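Local structure of galactose-binding-like protein (Bacteroides thetaiotaomicron, 7M1B) at residues K211-A216 with V352-F357. The protein is a SusE-like protein with a galactose-binding-like domain that probably binds carbohydrate, in a family with a possible degradative capacity. Sequence-based numbering, arbitrary orientation.
Sequences KTFYLA and VRYIRF
On one side of the antiparallel beta sheet in the galactose-binding-like domain, an edge-to-face aromatic pair and a leucine-arginine contact join F213 and L215 to Y354 and R356. No hydrogen bond links 211-216 to 352-357; both instead pair with strand 256-274, and the two segments meet through side chains, the CA atoms of F213 and Y354 lying 8.0 Å apart. Y354 turns the CD1-CE1 edge of its ring to one face of F213, with centroids 4.8 Å apart and planes at 56°. The closest atoms are Y354 CE1 and F213 CE1, at 3.7 Å, and CE1 of the tyrosine sits toward the rim of the phenylalanine ring. A chi1 of -154° places CG of F213 roughly opposite the backbone N, and the ring turns that face to Y354. Replacing F213 with alanine would remove the ring face and is likely to leave the CD1-CE1 edge of Y354 without its aromatic partner. R353 and Y354 both face R297 in a classic beta bulge. Two residues on, the extended chain of R356 carries its guanidinium to L215. NE bonds to T259 OG1, NH1 to the carbonyl of G305, and NH2 forms a salt bridge with D218, while W307 adds a cation-pi contact. These bonds hold the guanidinium in place for the leucine to pack against. L215 CD1 approaches obliquely, 3.6 Å from R356 NH2, while L215 CB lies 3.8 Å from that same nitrogen.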
loop_
_atom_site.group_PDB
_atom_site.type_symbol
_atom_site.label_atom_id
_atom_site.label_comp_id
_atom_site.label_asym_id
_atom_site.label_seq_id
_atom_site.Cartn_x
_atom_site.Cartn_y
_atom_site.Cartn_z
ATOM N N LYS A 211 7.039 13.700 7.573
ATOM C CA LYS A 211 8.268 13.925 8.361
ATOM C C LYS A 211 9.004 12.631 8.669
ATOM O O LYS A 211 8.367 11.564 8.837
ATOM C CB LYS A 211 7.914 14.636 9.665
ATOM C CG LYS A 211 7.301 16.023 9.520
ATOM C CD LYS A 211 8.313 17.039 8.894
ATOM C CE LYS A 211 7.568 18.271 8.412
ATOM N NZ LYS A 211 8.457 19.410 8.002
ATOM N N THR A 212 10.331 12.689 8.786
ATOM C CA THR A 212 11.082 11.567 9.307
ATOM C C THR A 212 10.547 11.206 10.697
ATOM O O THR A 212 10.161 12.088 11.488
ATOM C CB THR A 212 12.561 11.926 9.413
ATOM O OG1 THR A 212 12.984 12.402 8.125
ATOM C CG2 THR A 212 13.408 10.715 9.800
ATOM N N PHE A 213 10.428 9.875 10.945
ATOM C CA PHE A 213 10.016 9.425 12.276
ATOM C C PHE A 213 10.955 8.293 12.693
ATOM O O PHE A 213 10.596 7.088 12.657
ATOM C CB PHE A 213 8.533 9.008 12.281
ATOM C CG PHE A 213 7.880 9.121 13.634
ATOM C CD1 PHE A 213 7.354 10.335 14.085
ATOM C CD2 PHE A 213 7.891 8.050 14.530
ATOM C CE1 PHE A 213 6.793 10.434 15.353
ATOM C CE2 PHE A 213 7.390 8.197 15.816
ATOM C CZ PHE A 213 6.793 9.367 16.218
ATOM N N TYR A 214 12.154 8.681 13.102
ATOM C CA TYR A 214 13.292 7.749 13.254
ATOM C C TYR A 214 13.134 6.928 14.551
ATOM O O TYR A 214 12.974 7.471 15.631
ATOM C CB TYR A 214 14.599 8.532 13.287
ATOM C CG TYR A 214 15.828 7.669 13.479
ATOM C CD1 TYR A 214 16.196 6.689 12.556
ATOM C CD2 TYR A 214 16.665 7.959 14.541
ATOM C CE1 TYR A 214 17.369 5.957 12.753
ATOM C CE2 TYR A 214 17.866 7.295 14.695
ATOM C CZ TYR A 214 18.161 6.226 13.857
ATOM O OH TYR A 214 19.366 5.559 14.030
ATOM N N LEU A 215 13.020 5.592 14.393
ATOM C CA LEU A 215 12.964 4.637 15.483
ATOM C C LEU A 215 14.320 3.913 15.627
ATOM O O LEU A 215 15.114 3.883 14.694
ATOM C CB LEU A 215 11.801 3.677 15.241
ATOM C CG LEU A 215 10.460 4.411 15.016
ATOM C CD1 LEU A 215 9.397 3.359 14.792
ATOM C CD2 LEU A 215 10.109 5.258 16.247
ATOM N N ALA A 216 14.545 3.320 16.826
ATOM C CA ALA A 216 15.923 2.946 17.157
ATOM C C ALA A 216 16.574 1.874 16.263
ATOM O O ALA A 216 17.818 1.775 16.210
ATOM C CB ALA A 216 16.020 2.598 18.632
ATOM N N VAL A 352 -4.173 4.569 8.566
ATOM C CA VAL A 352 -2.819 4.581 9.160
ATOM C C VAL A 352 -2.268 6.013 9.065
ATOM O O VAL A 352 -2.810 6.838 8.304
ATOM C CB VAL A 352 -1.819 3.597 8.516
ATOM C CG1 VAL A 352 -2.200 2.149 8.842
ATOM C CG2 VAL A 352 -1.741 3.799 7.017
ATOM N N ARG A 353 -1.227 6.280 9.871
ATOM C CA ARG A 353 -0.538 7.585 9.842
ATOM C C ARG A 353 0.965 7.328 9.714
ATOM O O ARG A 353 1.614 8.083 8.979
ATOM C CB ARG A 353 -0.798 8.320 11.163
ATOM C CG ARG A 353 0.063 9.576 11.300
ATOM C CD ARG A 353 -0.365 10.456 12.454
ATOM N NE ARG A 353 0.569 11.577 12.569
ATOM C CZ ARG A 353 0.354 12.739 13.155
ATOM N NH1 ARG A 353 -0.879 13.090 13.562
ATOM N NH2 ARG A 353 1.358 13.603 13.136
ATOM N N TYR A 354 1.522 6.394 10.525
ATOM C CA TYR A 354 2.936 6.100 10.484
ATOM C C TYR A 354 3.204 5.014 9.479
ATOM O O TYR A 354 2.460 4.030 9.443
ATOM C CB TYR A 354 3.498 5.800 11.878
ATOM C CG TYR A 354 3.200 6.853 12.902
ATOM C CD1 TYR A 354 3.998 8.020 12.990
ATOM C CD2 TYR A 354 2.013 6.833 13.633
ATOM C CE1 TYR A 354 3.691 9.035 13.894
ATOM C CE2 TYR A 354 1.633 7.891 14.462
ATOM C CZ TYR A 354 2.462 9.006 14.561
ATOM O OH TYR A 354 2.144 10.025 15.435
ATOM N N ILE A 355 4.299 5.122 8.724
ATOM C CA ILE A 355 4.571 4.208 7.615
ATOM C C ILE A 355 5.987 3.661 7.743
ATOM O O ILE A 355 6.909 4.418 7.958
ATOM C CB ILE A 355 4.361 4.894 6.226
ATOM C CG1 ILE A 355 2.958 5.495 6.022
ATOM C CG2 ILE A 355 4.735 3.992 5.083
ATOM C CD1 ILE A 355 1.898 4.411 6.023
ATOM N N ARG A 356 6.151 2.365 7.443
ATOM C CA ARG A 356 7.485 1.799 7.278
ATOM C C ARG A 356 7.617 1.160 5.903
ATOM O O ARG A 356 6.672 0.496 5.403
ATOM C CB ARG A 356 7.746 0.727 8.330
ATOM C CG ARG A 356 8.293 1.285 9.636
ATOM C CD ARG A 356 8.437 0.240 10.704
ATOM N NE ARG A 356 9.457 0.750 11.622
ATOM C CZ ARG A 356 9.985 0.036 12.608
ATOM N NH1 ARG A 356 9.432 -1.166 12.946
ATOM N NH2 ARG A 356 10.963 0.468 13.355
ATOM N N PHE A 357 8.811 1.321 5.309
ATOM C CA PHE A 357 9.222 0.519 4.168
ATOM C C PHE A 357 10.223 -0.508 4.667
ATOM O O PHE A 357 11.241 -0.178 5.228
ATOM C CB PHE A 357 9.882 1.416 3.107
ATOM C CG PHE A 357 8.898 2.063 2.170
ATOM C CD1 PHE A 357 7.842 2.794 2.683
ATOM C CD2 PHE A 357 9.120 2.097 0.806
ATOM C CE1 PHE A 357 6.905 3.384 1.822
ATOM C CE2 PHE A 357 8.183 2.647 -0.075
ATOM C CZ PHE A 357 7.104 3.331 0.455
#